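Local coordinates for possible prolidase (Bifidobacterium longum NCC2705, PDB 2P9B), which probably hydrolyses carbon-nitrogen bonds other than peptide bonds, as a member of the amidohydrolase family, at residues T131-V142 and P157-L165; V199-V210 and V241-G252. All coordinates share one frame; numbering follows the deposited sequence.

Both contacts pair neighbouring parallel strands, and along the chain they follow one another: contact 1 closes its loop before contact 2 opens, so they neither nest nor cross. Strand 129-134, helix 141-150 and strand 158-160 form a beta-alpha-beta unit, whose two strands contact 1 joins. After helix 184-196 the chain enters strand 202-205, then runs through helix 226-238 to strand 243-247, the partner in contact 2. The contact centres lie about 14 Å apart and the two meet directly: Asn200 OD1 of contact 2 is 2.7 Å from Ala161 N of contact 1, probably a hydrogen bond, and Lys203 CG packs against Leu135 O. Both pairs are consistent with parts of the TIM-barrel wall expected of the amidohydrolase family.

Contact 1. Residues T131-V142 and P157-L165; sequences TIRTLGDVGYEV and PRILASGPL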
ATOM      1  N   THR A 131      -1.995  -3.547  -6.975  1.00  7.23           N
ATOM      2  CA  THR A 131      -0.573  -3.310  -6.796  1.00  8.79           C
ATOM      3  C   THR A 131      -0.327  -3.279  -5.297  1.00  8.25           C
ATOM      4  O   THR A 131      -1.105  -2.683  -4.553  1.00  9.12           O
ATOM      5  CB  THR A 131      -0.112  -1.955  -7.389  1.00  9.34           C
ATOM      6  OG1 THR A 131      -0.390  -1.919  -8.793  1.00 11.07           O
ATOM      7  CG2 THR A 131       1.393  -1.767  -7.184  1.00 10.51           C
ATOM      8  N   ILE A 132       0.738  -3.938  -4.860  1.00  9.04           N
ATOM      9  CA  ILE A 132       1.084  -3.961  -3.449  1.00  8.91           C
ATOM     10  C   ILE A 132       2.585  -3.855  -3.295  1.00  9.93           C
ATOM     11  O   ILE A 132       3.338  -4.148  -4.227  1.00 10.21           O
ATOM     12  CB  ILE A 132       0.644  -5.287  -2.736  1.00  8.99           C
ATOM     13  CG1 ILE A 132       1.395  -6.492  -3.323  1.00 10.63           C
ATOM     14  CG2 ILE A 132      -0.852  -5.472  -2.855  1.00 11.52           C
ATOM     15  CD1 ILE A 132       1.115  -7.805  -2.587  1.00 10.58           C
ATOM     16  N   ARG A 133       3.014  -3.401  -2.123  1.00  9.00           N
ATOM     17  CA  ARG A 133       4.429  -3.348  -1.801  1.00  8.79           C
ATOM     18  C   ARG A 133       4.537  -4.099  -0.490  1.00  9.11           C
ATOM     19  O   ARG A 133       3.809  -3.797   0.450  1.00  9.43           O
ATOM     20  CB  ARG A 133       4.944  -1.925  -1.576  1.00  8.49           C
ATOM     21  CG  ARG A 133       6.375  -1.931  -1.007  1.00  8.98           C
ATOM     22  CD  ARG A 133       6.955  -0.539  -0.821  1.00 10.30           C
ATOM     23  NE  ARG A 133       6.147   0.272   0.087  1.00 10.86           N
ATOM     24  CZ  ARG A 133       6.557   1.409   0.640  1.00 10.48           C
ATOM     25  NH1 ARG A 133       7.773   1.871   0.388  1.00 12.14           N
ATOM     26  NH2 ARG A 133       5.741   2.094   1.435  1.00 11.34           N
ATOM     27  N   THR A 134       5.406  -5.102  -0.429  1.00 10.23           N
ATOM     28  CA  THR A 134       5.586  -5.798   0.837  1.00 10.41           C
ATOM     29  C   THR A 134       6.713  -5.051   1.545  1.00 10.34           C
ATOM     30  O   THR A 134       7.595  -4.485   0.894  1.00 11.39           O
ATOM     31  CB  THR A 134       5.987  -7.287   0.650  1.00 10.15           C
ATOM     32  OG1 THR A 134       7.235  -7.383  -0.053  1.00 12.33           O
ATOM     33  CG2 THR A 134       4.902  -8.030  -0.106  1.00 11.14           C
ATOM     34  N   LEU A 135       6.666  -5.015   2.872  1.00 10.25           N
ATOM     35  CA  LEU A 135       7.700  -4.348   3.642  1.00 11.37           C
ATOM     36  C   LEU A 135       8.167  -5.253   4.770  1.00 12.99           C
ATOM     37  O   LEU A 135       8.008  -4.936   5.946  1.00 15.62           O
ATOM     38  CB  LEU A 135       7.184  -3.021   4.209  1.00 12.99           C
ATOM     39  CG  LEU A 135       6.944  -1.952   3.137  1.00 13.83           C
ATOM     40  CD1 LEU A 135       6.316  -0.705   3.758  1.00 14.45           C
ATOM     41  CD2 LEU A 135       8.278  -1.630   2.463  1.00 13.16           C
ATOM     42  N   GLY A 136       8.741  -6.386   4.391  1.00 13.22           N
ATOM     43  CA  GLY A 136       9.234  -7.330   5.372  1.00 13.72           C
ATOM     44  C   GLY A 136       8.773  -8.732   5.049  1.00 12.82           C
ATOM     45  O   GLY A 136       7.719  -9.168   5.514  1.00 16.20           O
ATOM     46  N   ASP A 137       9.553  -9.427   4.227  1.00 12.01           N
ATOM     47  CA  ASP A 137       9.242 -10.801   3.840  1.00 11.77           C
ATOM     48  C   ASP A 137      10.086 -11.716   4.724  1.00 12.80           C
ATOM     49  O   ASP A 137      10.940 -11.242   5.468  1.00 14.05           O
ATOM     50  CB  ASP A 137       9.618 -11.058   2.373  1.00 10.56           C
ATOM     51  CG  ASP A 137       8.987 -10.056   1.411  1.00 10.96           C
ATOM     52  OD1 ASP A 137       7.904  -9.538   1.725  1.00 13.09           O
ATOM     53  OD2 ASP A 137       9.566  -9.801   0.334  1.00 12.66           O
ATOM     54  N   VAL A 138       9.852 -13.020   4.644  1.00 13.37           N
ATOM     55  CA  VAL A 138      10.644 -13.951   5.444  1.00 15.24           C
ATOM     56  C   VAL A 138      11.991 -14.142   4.754  1.00 16.22           C
ATOM     57  O   VAL A 138      13.049 -14.001   5.370  1.00 18.34           O
ATOM     58  CB  VAL A 138       9.938 -15.316   5.586  1.00 16.07           C
ATOM     59  CG1 VAL A 138      10.853 -16.304   6.294  1.00 17.48           C
ATOM     60  CG2 VAL A 138       8.644 -15.149   6.361  1.00 15.53           C
ATOM     61  N   GLY A 139      11.935 -14.459   3.467  1.00 15.95           N
ATOM     62  CA  GLY A 139      13.139 -14.654   2.682  1.00 16.16           C
ATOM     63  C   GLY A 139      12.920 -14.012   1.327  1.00 14.56           C
ATOM     64  O   GLY A 139      12.532 -12.849   1.249  1.00 15.72           O
ATOM     65  N   TYR A 140      13.147 -14.766   0.257  1.00 14.42           N
ATOM     66  CA  TYR A 140      12.953 -14.225  -1.078  1.00 14.48           C
ATOM     67  C   TYR A 140      11.797 -14.886  -1.824  1.00 14.19           C
ATOM     68  O   TYR A 140      11.744 -14.886  -3.059  1.00 14.02           O
ATOM     69  CB  TYR A 140      14.269 -14.321  -1.852  1.00 14.94           C
ATOM     70  CG  TYR A 140      15.335 -13.474  -1.196  1.00 15.45           C
ATOM     71  CD1 TYR A 140      15.180 -12.091  -1.096  1.00 15.10           C
ATOM     72  CD2 TYR A 140      16.453 -14.056  -0.593  1.00 18.45           C
ATOM     73  CE1 TYR A 140      16.102 -11.303  -0.406  1.00 16.03           C
ATOM     74  CE2 TYR A 140      17.385 -13.272   0.103  1.00 17.35           C
ATOM     75  CZ  TYR A 140      17.200 -11.898   0.191  1.00 16.75           C
ATOM     76  OH  TYR A 140      18.101 -11.118   0.884  1.00 16.48           O
ATOM     77  N   GLU A 141      10.843 -15.408  -1.050  1.00 14.14           N
ATOM     78  CA  GLU A 141       9.666 -16.072  -1.600  1.00 14.51           C
ATOM     79  C   GLU A 141       8.731 -15.115  -2.335  1.00 12.82           C
ATOM     80  O   GLU A 141       8.006 -15.528  -3.244  1.00 13.32           O
ATOM     81  CB  GLU A 141       8.890 -16.799  -0.489  1.00 15.53           C
ATOM     82  CG  GLU A 141       8.212 -15.910   0.563  1.00 16.12           C
ATOM     83  CD  GLU A 141       9.183 -15.257   1.538  1.00 18.40           C
ATOM     84  OE1 GLU A 141      10.349 -15.698   1.619  1.00 19.74           O
ATOM     85  OE2 GLU A 141       8.775 -14.310   2.239  1.00 19.37           O
ATOM     86  N   VAL A 142       8.723 -13.845  -1.939  1.00 12.53           N
ATOM     87  CA  VAL A 142       7.859 -12.881  -2.617  1.00 11.58           C
ATOM     88  C   VAL A 142       8.516 -12.480  -3.933  1.00 11.97           C
ATOM     89  O   VAL A 142       7.835 -12.224  -4.923  1.00 12.77           O
ATOM     90  CB  VAL A 142       7.589 -11.628  -1.750  1.00 12.23           C
ATOM     91  CG1 VAL A 142       6.585 -10.714  -2.450  1.00 11.78           C
ATOM     92  CG2 VAL A 142       7.026 -12.054  -0.400  1.00 12.46           C
ATOM     93  N   PRO A 157      -1.455  -9.728  -8.141  1.00 11.89           N
ATOM     94  CA  PRO A 157      -1.242  -8.282  -8.203  1.00 11.41           C
ATOM     95  C   PRO A 157       0.189  -7.944  -8.595  1.00 11.64           C
ATOM     96  O   PRO A 157       1.077  -8.801  -8.564  1.00 11.56           O
ATOM     97  CB  PRO A 157      -1.555  -7.838  -6.782  1.00 11.69           C
ATOM     98  CG  PRO A 157      -1.008  -8.992  -5.965  1.00 12.62           C
ATOM     99  CD  PRO A 157      -1.521 -10.194  -6.741  1.00 12.46           C
ATOM    100  N   ARG A 158       0.400  -6.690  -8.974  1.00 10.36           N
ATOM    101  CA  ARG A 158       1.730  -6.203  -9.315  1.00 10.17           C
ATOM    102  C   ARG A 158       2.395  -6.082  -7.947  1.00 11.63           C
ATOM    103  O   ARG A 158       1.834  -5.460  -7.044  1.00 12.52           O
ATOM    104  CB  ARG A 158       1.618  -4.834  -9.988  1.00 10.62           C
ATOM    105  CG  ARG A 158       2.944  -4.165 -10.283  1.00 11.04           C
ATOM    106  CD  ARG A 158       2.740  -2.836 -11.004  1.00 14.26           C
ATOM    107  NE  ARG A 158       2.114  -3.004 -12.318  1.00 13.83           N
ATOM    108  CZ  ARG A 158       0.810  -2.895 -12.554  1.00 14.43           C
ATOM    109  NH1 ARG A 158      -0.031  -2.611 -11.567  1.00 12.94           N
ATOM    110  NH2 ARG A 158       0.346  -3.060 -13.786  1.00 15.14           N
ATOM    111  N   ILE A 159       3.576  -6.674  -7.789  1.00 10.56           N
ATOM    112  CA  ILE A 159       4.252  -6.664  -6.498  1.00 10.66           C
ATOM    113  C   ILE A 159       5.628  -6.016  -6.414  1.00  9.94           C
ATOM    114  O   ILE A 159       6.499  -6.262  -7.253  1.00 12.48           O
ATOM    115  CB  ILE A 159       4.430  -8.121  -5.958  1.00 10.10           C
ATOM    116  CG1 ILE A 159       3.071  -8.805  -5.808  1.00 10.15           C
ATOM    117  CG2 ILE A 159       5.169  -8.104  -4.618  1.00 13.22           C
ATOM    118  CD1 ILE A 159       3.182 -10.280  -5.403  1.00 12.58           C
ATOM    119  N   LEU A 160       5.804  -5.158  -5.411  1.00 10.67           N
ATOM    120  CA  LEU A 160       7.110  -4.574  -5.136  1.00 10.08           C
ATOM    121  C   LEU A 160       7.512  -5.372  -3.902  1.00 11.68           C
ATOM    122  O   LEU A 160       6.936  -5.193  -2.829  1.00 11.69           O
ATOM    123  CB  LEU A 160       7.022  -3.089  -4.796  1.00 11.34           C
ATOM    124  CG  LEU A 160       7.060  -2.126  -5.981  1.00 12.14           C
ATOM    125  CD1 LEU A 160       5.747  -2.179  -6.748  1.00 15.74           C
ATOM    126  CD2 LEU A 160       7.326  -0.725  -5.459  1.00 13.96           C
ATOM    127  N   ALA A 161       8.476  -6.271  -4.069  1.00 10.65           N
ATOM    128  CA  ALA A 161       8.940  -7.132  -2.982  1.00 10.85           C
ATOM    129  C   ALA A 161      10.169  -6.561  -2.289  1.00 10.15           C
ATOM    130  O   ALA A 161      11.141  -6.196  -2.937  1.00 11.67           O
ATOM    131  CB  ALA A 161       9.253  -8.529  -3.526  1.00 10.19           C
ATOM    132  N   SER A 162      10.116  -6.511  -0.963  1.00 10.19           N
ATOM    133  CA  SER A 162      11.202  -5.961  -0.167  1.00  9.94           C
ATOM    134  C   SER A 162      12.225  -6.975   0.319  1.00 10.96           C
ATOM    135  O   SER A 162      13.325  -6.596   0.720  1.00 12.24           O
ATOM    136  CB  SER A 162      10.622  -5.285   1.070  1.00 10.48           C
ATOM    137  OG  SER A 162      10.093  -6.276   1.941  1.00 13.05           O
ATOM    138  N   GLY A 163      11.876  -8.256   0.293  1.00 11.44           N
ATOM    139  CA  GLY A 163      12.793  -9.238   0.841  1.00 11.73           C
ATOM    140  C   GLY A 163      12.727  -9.013   2.346  1.00 13.50           C
ATOM    141  O   GLY A 163      11.827  -8.307   2.814  1.00 12.32           O
ATOM    142  N   PRO A 164      13.639  -9.587   3.142  1.00 13.27           N
ATOM    143  CA  PRO A 164      13.547  -9.348   4.589  1.00 13.71           C
ATOM    144  C   PRO A 164      13.845  -7.902   4.970  1.00 13.62           C
ATOM    145  O   PRO A 164      14.664  -7.240   4.337  1.00 13.68           O
ATOM    146  CB  PRO A 164      14.563 -10.333   5.174  1.00 16.78           C
ATOM    147  CG  PRO A 164      15.508 -10.597   4.038  1.00 18.56           C
ATOM    148  CD  PRO A 164      14.623 -10.636   2.833  1.00 15.05           C
ATOM    149  N   LEU A 165      13.177  -7.399   6.000  1.00 14.72           N
ATOM    150  CA  LEU A 165      13.435  -6.024   6.400  1.00 15.33           C
ATOM    151  C   LEU A 165      14.761  -5.978   7.139  1.00 15.18           C
ATOM    152  O   LEU A 165      15.248  -6.999   7.626  1.00 16.17           O
ATOM    153  CB  LEU A 165      12.299  -5.479   7.274  1.00 18.25           C
ATOM    154  CG  LEU A 165      12.036  -6.072   8.656  1.00 18.59           C
ATOM    155  CD1 LEU A 165      13.046  -5.541   9.662  1.00 19.07           C
ATOM    156  CD2 LEU A 165      10.627  -5.688   9.085  1.00 21.43           C
TER
HETATM  157  O   HOH W   1      11.248  -9.314   7.194  1.00 15.92           O
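Strands 131-134 and 158-160 run parallel at 22°, with Ile132 N bonded to Arg158 O, Leu160 N to Ile132 O and Thr134 N to Leu160 O. Where the pairing starts, Arg158 NH1 reaches Thr131 OG1 at 2.9 Å, the hydroxyl lying at the guanidinium edge and in its plane; the same NH1 makes a salt bridge with Asp402. Ile132 and Ile159 lie side by side, CG1 to CG1 3.8 Å, and the Val142 side chain crosses that of Ile159 at about a right angle, CG1 to CG2 3.7 Å. The Val142 contact seats helix 141-150 on strand 158-160, within a beta-alpha-beta crossover, as in the TIM barrel of the amidohydrolase family. At the C-terminal end of the strands side chains join the pairing. Thr134 OG1, set between backbone N and carbonyl carbon (chi1 61°), accepts from Ser162 N at 3.1 Å and donates to Asp137 OD1 on its syn lone pair. Asp137 OD2 receives Gly163 N at 2.8 Å from above the carboxylate plane, while Gly163 O takes both Asp137 N and Ser162 OG. Ser162 OG also accepts from Gly136 N at 2.8 Å. Tyr140 CE1 meets Pro164 CD at 3.6 Å, the side chains roughly perpendicular; its OH bonds Asn194.

Contact 2. Residues V199-V210 and V241-G252; sequences VNAIKIAATGGV and VIVGAHAQSPEG
Lys203 and His246 project from the same face of the parallel pair 202-205 and 243-247, and their side chains pass each other at a slant. The lysine chain, bent at chi2 (61°), lies over Gly244, where no side chain intervenes, with CD 3.7 Å from Gly244 O. Its CE then packs on His246 CB at 3.4 Å, and NZ goes on to a salt bridge with Glu265. The imidazole turns the other way, toward the loop after strand 202-205: Ala205 CB lies at the ring edge, in plane, 3.6 Å from CD2, and Thr207 OG1 sits over one face, offset toward the rim. NE2 comes within 2.8 Å of Thr207 O. Were His246 replaced by an alanine, the space between Ala205 CB and Thr207 would probably be left unfilled, and the loop after strand 202-205 would be likely to lose the support of the ring. Both strands belong to the parallel barrel wall expected of the TIM-barrel fold, at the C-terminal end of whose strands amidohydrolases place their active site. Ile202, Ile204, Val243 and Ala245 occupy the other face, the first three against helix 226-238. Ile202 and Val243 lie side by side, pointing the same way, whereas Ile204 crosses Val243 at a slant and brings CD1 to 3.5 Å from CG1. Val241 meets Ile202 nearly at right angles, CG1 to CG1 3.9 Å. Past the strands, Thr207 OG1 accepts from Gln248 N at 3.1 Å; with OG1 between backbone N and carbonyl carbon (chi1 64°), CG2 is left to face the start of helix 250-259, where it touches Gly252 CA at 3.7 Å and Ser249 OG. Ser249 is the N-cap of that helix, its OG accepting from Gly252 N.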
ATOM      1  N   VAL A 199      15.196  -7.957  -4.986  1.00 12.91           N
ATOM      2  CA  VAL A 199      14.106  -7.144  -4.448  1.00 12.01           C
ATOM      3  C   VAL A 199      13.921  -5.860  -5.255  1.00 11.82           C
ATOM      4  O   VAL A 199      14.844  -5.409  -5.937  1.00 13.58           O
ATOM      5  CB  VAL A 199      14.355  -6.759  -2.967  1.00  9.97           C
ATOM      6  CG1 VAL A 199      14.662  -8.003  -2.152  1.00 12.38           C
ATOM      7  CG2 VAL A 199      15.488  -5.744  -2.859  1.00 12.33           C
ATOM      8  N   ASN A 200      12.717  -5.294  -5.210  1.00 11.44           N
ATOM      9  CA  ASN A 200      12.469  -4.025  -5.884  1.00 12.34           C
ATOM     10  C   ASN A 200      11.793  -3.063  -4.909  1.00 11.60           C
ATOM     11  O   ASN A 200      10.992  -2.212  -5.284  1.00 13.89           O
ATOM     12  CB  ASN A 200      11.680  -4.206  -7.199  1.00 13.64           C
ATOM     13  CG  ASN A 200      10.302  -4.790  -7.009  1.00 12.69           C
ATOM     14  OD1 ASN A 200      10.090  -5.677  -6.184  1.00 13.72           O
ATOM     15  ND2 ASN A 200       9.350  -4.317  -7.814  1.00 15.47           N
ATOM     16  N   ALA A 201      12.168  -3.224  -3.640  1.00 11.17           N
ATOM     17  CA  ALA A 201      11.717  -2.391  -2.528  1.00 11.04           C
ATOM     18  C   ALA A 201      12.612  -2.731  -1.332  1.00 11.56           C
ATOM     19  O   ALA A 201      13.154  -3.832  -1.255  1.00 11.36           O
ATOM     20  CB  ALA A 201      10.244  -2.677  -2.190  1.00 11.40           C
ATOM     21  N   ILE A 202      12.800  -1.773  -0.427  1.00 11.30           N
ATOM     22  CA  ILE A 202      13.608  -2.000   0.770  1.00 11.52           C
ATOM     23  C   ILE A 202      12.835  -1.487   1.979  1.00 11.32           C
ATOM     24  O   ILE A 202      12.173  -0.450   1.899  1.00 13.95           O
ATOM     25  CB  ILE A 202      14.962  -1.249   0.707  1.00 12.31           C
ATOM     26  CG1 ILE A 202      15.868  -1.872  -0.359  1.00 13.51           C
ATOM     27  CG2 ILE A 202      15.654  -1.308   2.065  1.00 11.50           C
ATOM     28  CD1 ILE A 202      16.313  -3.295  -0.046  1.00 14.51           C
ATOM     29  N   LYS A 203      12.914  -2.220   3.085  1.00 11.93           N
ATOM     30  CA  LYS A 203      12.249  -1.826   4.323  1.00 12.98           C
ATOM     31  C   LYS A 203      13.264  -1.793   5.465  1.00 12.58           C
ATOM     32  O   LYS A 203      13.993  -2.762   5.688  1.00 13.90           O
ATOM     33  CB  LYS A 203      11.134  -2.814   4.679  1.00 14.71           C
ATOM     34  CG  LYS A 203      10.511  -2.585   6.051  1.00 18.21           C
ATOM     35  CD  LYS A 203       9.880  -1.201   6.148  1.00 19.87           C
ATOM     36  CE  LYS A 203       8.986  -1.102   7.375  1.00 23.30           C
ATOM     37  NZ  LYS A 203       8.083   0.075   7.290  1.00 24.47           N
ATOM     38  N   ILE A 204      13.308  -0.666   6.168  1.00 13.77           N
ATOM     39  CA  ILE A 204      14.207  -0.484   7.304  1.00 13.32           C
ATOM     40  C   ILE A 204      13.353  -0.210   8.539  1.00 12.77           C
ATOM     41  O   ILE A 204      12.338   0.481   8.450  1.00 15.05           O
ATOM     42  CB  ILE A 204      15.125   0.755   7.125  1.00 13.64           C
ATOM     43  CG1 ILE A 204      15.916   0.663   5.820  1.00 15.91           C
ATOM     44  CG2 ILE A 204      16.088   0.864   8.300  1.00 15.34           C
ATOM     45  CD1 ILE A 204      16.638   1.957   5.470  1.00 18.03           C
ATOM     46  N   ALA A 205      13.755  -0.759   9.681  1.00 13.35           N
ATOM     47  CA  ALA A 205      13.053  -0.500  10.931  1.00 14.61           C
ATOM     48  C   ALA A 205      13.904   0.574  11.615  1.00 14.82           C
ATOM     49  O   ALA A 205      14.950   0.274  12.187  1.00 16.66           O
ATOM     50  CB  ALA A 205      12.993  -1.763  11.786  1.00 15.79           C
ATOM     51  N   ALA A 206      13.475   1.826  11.524  1.00 14.76           N
ATOM     52  CA  ALA A 206      14.224   2.929  12.129  1.00 15.49           C
ATOM     53  C   ALA A 206      14.009   2.974  13.632  1.00 16.76           C
ATOM     54  O   ALA A 206      14.871   3.430  14.383  1.00 17.55           O
ATOM     55  CB  ALA A 206      13.791   4.255  11.513  1.00 16.11           C
ATOM     56  N   THR A 207      12.850   2.488  14.060  1.00 17.26           N
ATOM     57  CA  THR A 207      12.476   2.484  15.466  1.00 19.15           C
ATOM     58  C   THR A 207      11.779   1.177  15.827  1.00 21.25           C
ATOM     59  O   THR A 207      11.653   0.278  14.993  1.00 20.95           O
ATOM     60  CB  THR A 207      11.483   3.617  15.752  1.00 18.78           C
ATOM     61  OG1 THR A 207      10.281   3.376  15.012  1.00 18.24           O
ATOM     62  CG2 THR A 207      12.059   4.956  15.324  1.00 19.41           C
ATOM     63  N   GLY A 208      11.323   1.088  17.076  1.00 22.58           N
ATOM     64  CA  GLY A 208      10.598  -0.084  17.526  1.00 23.90           C
ATOM     65  C   GLY A 208       9.176   0.041  17.012  1.00 24.43           C
ATOM     66  O   GLY A 208       8.875   0.980  16.277  1.00 23.31           O
ATOM     67  N   GLY A 209       8.294  -0.875  17.401  1.00 24.78           N
ATOM     68  CA  GLY A 209       6.918  -0.827  16.926  1.00 25.92           C
ATOM     69  C   GLY A 209       5.946   0.044  17.707  1.00 26.03           C
ATOM     70  O   GLY A 209       6.337   0.780  18.613  1.00 25.76           O
ATOM     71  N   VAL A 210       4.668  -0.051  17.346  1.00 26.17           N
ATOM     72  CA  VAL A 210       3.603   0.721  17.986  1.00 26.61           C
ATOM     73  C   VAL A 210       3.503   0.501  19.495  1.00 26.31           C
ATOM     74  O   VAL A 210       3.150   1.417  20.239  1.00 25.19           O
ATOM     75  CB  VAL A 210       2.226   0.393  17.357  1.00 27.82           C
ATOM     76  CG1 VAL A 210       1.112   1.078  18.139  1.00 29.04           C
ATOM     77  CG2 VAL A 210       2.196   0.846  15.904  1.00 28.59           C
ATOM     78  N   VAL A 241      15.769   1.705  -6.510  1.00 12.36           N
ATOM     79  CA  VAL A 241      14.846   1.044  -5.601  1.00 12.20           C
ATOM     80  C   VAL A 241      14.407   1.978  -4.473  1.00 12.02           C
ATOM     81  O   VAL A 241      15.236   2.625  -3.837  1.00 14.51           O
ATOM     82  CB  VAL A 241      15.498  -0.227  -5.016  1.00 12.25           C
ATOM     83  CG1 VAL A 241      14.610  -0.831  -3.942  1.00 12.64           C
ATOM     84  CG2 VAL A 241      15.721  -1.238  -6.132  1.00 12.03           C
ATOM     85  N   ILE A 242      13.098   2.057  -4.231  1.00 12.73           N
ATOM     86  CA  ILE A 242      12.593   2.926  -3.170  1.00 12.14           C
ATOM     87  C   ILE A 242      12.719   2.287  -1.792  1.00 10.72           C
ATOM     88  O   ILE A 242      12.513   1.084  -1.618  1.00 12.81           O
ATOM     89  CB  ILE A 242      11.115   3.326  -3.393  1.00 14.15           C
ATOM     90  CG1 ILE A 242      10.242   2.084  -3.496  1.00 17.09           C
ATOM     91  CG2 ILE A 242      10.991   4.186  -4.644  1.00 16.74           C
ATOM     92  CD1 ILE A 242       8.752   2.390  -3.441  1.00 20.37           C
ATOM     93  N   VAL A 243      13.052   3.118  -0.812  1.00 11.54           N
ATOM     94  CA  VAL A 243      13.247   2.679   0.560  1.00 11.65           C
ATOM     95  C   VAL A 243      12.173   3.209   1.499  1.00 12.37           C
ATOM     96  O   VAL A 243      11.814   4.382   1.447  1.00 12.70           O
ATOM     97  CB  VAL A 243      14.624   3.151   1.071  1.00 12.60           C
ATOM     98  CG1 VAL A 243      14.832   2.725   2.516  1.00 13.07           C
ATOM     99  CG2 VAL A 243      15.721   2.594   0.175  1.00 13.24           C
ATOM    100  N   GLY A 244      11.666   2.324   2.349  1.00 10.33           N
ATOM    101  CA  GLY A 244      10.664   2.699   3.321  1.00 10.55           C
ATOM    102  C   GLY A 244      11.243   2.457   4.696  1.00 10.89           C
ATOM    103  O   GLY A 244      12.030   1.529   4.896  1.00 11.79           O
ATOM    104  N   ALA A 245      10.881   3.305   5.650  1.00 10.84           N
ATOM    105  CA  ALA A 245      11.378   3.143   7.001  1.00 11.30           C
ATOM    106  C   ALA A 245      10.208   3.233   7.953  1.00 12.47           C
ATOM    107  O   ALA A 245       9.383   4.135   7.859  1.00 13.78           O
ATOM    108  CB  ALA A 245      12.397   4.223   7.327  1.00 13.49           C
ATOM    109  N   HIS A 246      10.126   2.269   8.849  1.00 14.27           N
ATOM    110  CA  HIS A 246       9.071   2.260   9.832  1.00 16.29           C
ATOM    111  C   HIS A 246       9.614   3.087  11.000  1.00 15.44           C
ATOM    112  O   HIS A 246      10.693   2.814  11.522  1.00 15.36           O
ATOM    113  CB  HIS A 246       8.757   0.803  10.192  1.00 24.53           C
ATOM    114  CG  HIS A 246       8.865   0.479  11.644  1.00 31.64           C
ATOM    115  ND1 HIS A 246       7.962   0.936  12.579  1.00 34.78           N
ATOM    116  CD2 HIS A 246       9.736  -0.313  12.313  1.00 35.28           C
ATOM    117  CE1 HIS A 246       8.270   0.433  13.762  1.00 36.57           C
ATOM    118  NE2 HIS A 246       9.342  -0.327  13.629  1.00 37.30           N
ATOM    119  N   ALA A 247       8.886   4.139  11.360  1.00 15.02           N
ATOM    120  CA  ALA A 247       9.301   5.018  12.447  1.00 15.70           C
ATOM    121  C   ALA A 247       8.064   5.556  13.149  1.00 16.91           C
ATOM    122  O   ALA A 247       7.149   6.058  12.498  1.00 16.70           O
ATOM    123  CB  ALA A 247      10.133   6.166  11.897  1.00 15.85           C
ATOM    124  N   GLN A 248       8.035   5.437  14.474  1.00 17.03           N
ATOM    125  CA  GLN A 248       6.901   5.917  15.257  1.00 17.06           C
ATOM    126  C   GLN A 248       7.277   6.991  16.281  1.00 17.99           C
ATOM    127  O   GLN A 248       6.633   7.132  17.321  1.00 18.97           O
ATOM    128  CB  GLN A 248       6.185   4.745  15.954  1.00 17.85           C
ATOM    129  CG  GLN A 248       7.076   3.622  16.496  1.00 18.00           C
ATOM    130  CD  GLN A 248       7.939   4.037  17.682  1.00 18.97           C
ATOM    131  OE1 GLN A 248       7.785   3.520  18.795  1.00 19.95           O
ATOM    132  NE2 GLN A 248       8.856   4.959  17.446  1.00 16.66           N
ATOM    133  N   SER A 249       8.317   7.756  15.965  1.00 17.53           N
ATOM    134  CA  SER A 249       8.775   8.826  16.842  1.00 17.86           C
ATOM    135  C   SER A 249       9.403   9.916  15.989  1.00 16.94           C
ATOM    136  O   SER A 249       9.970   9.639  14.937  1.00 15.80           O
ATOM    137  CB  SER A 249       9.819   8.305  17.830  1.00 18.91           C
ATOM    138  OG  SER A 249      11.035   7.990  17.167  1.00 21.25           O
ATOM    139  N   PRO A 250       9.309  11.174  16.433  1.00 16.51           N
ATOM    140  CA  PRO A 250       9.893  12.277  15.663  1.00 16.42           C
ATOM    141  C   PRO A 250      11.385  12.085  15.387  1.00 16.10           C
ATOM    142  O   PRO A 250      11.869  12.427  14.312  1.00 15.63           O
ATOM    143  CB  PRO A 250       9.621  13.493  16.543  1.00 17.09           C
ATOM    144  CG  PRO A 250       8.339  13.130  17.217  1.00 17.76           C
ATOM    145  CD  PRO A 250       8.559  11.681  17.594  1.00 17.71           C
ATOM    146  N   GLU A 251      12.120  11.552  16.358  1.00 15.64           N
ATOM    147  CA  GLU A 251      13.545  11.340  16.155  1.00 15.86           C
ATOM    148  C   GLU A 251      13.773  10.310  15.051  1.00 15.61           C
ATOM    149  O   GLU A 251      14.658  10.477  14.211  1.00 15.05           O
ATOM    150  CB  GLU A 251      14.213  10.869  17.447  1.00 17.70           C
ATOM    151  CG  GLU A 251      15.722  10.693  17.335  1.00 18.38           C
ATOM    152  CD  GLU A 251      16.432  11.929  16.790  1.00 19.22           C
ATOM    153  OE1 GLU A 251      15.952  13.056  17.030  1.00 19.25           O
ATOM    154  OE2 GLU A 251      17.486  11.774  16.140  1.00 20.13           O
ATOM    155  N   GLY A 252      12.969   9.250  15.057  1.00 15.16           N
ATOM    156  CA  GLY A 252      13.098   8.216  14.047  1.00 14.85           C
ATOM    157  C   GLY A 252      12.750   8.749  12.674  1.00 15.82           C
ATOM    158  O   GLY A 252      13.422   8.459  11.679  1.00 16.16           O
TER
HETATM  159  O   HOH W   2      11.386   0.359  -6.098  1.00 17.86           O
HETATM  160  O   HOH W   3      10.253   0.372  -0.125  1.00 12.05           O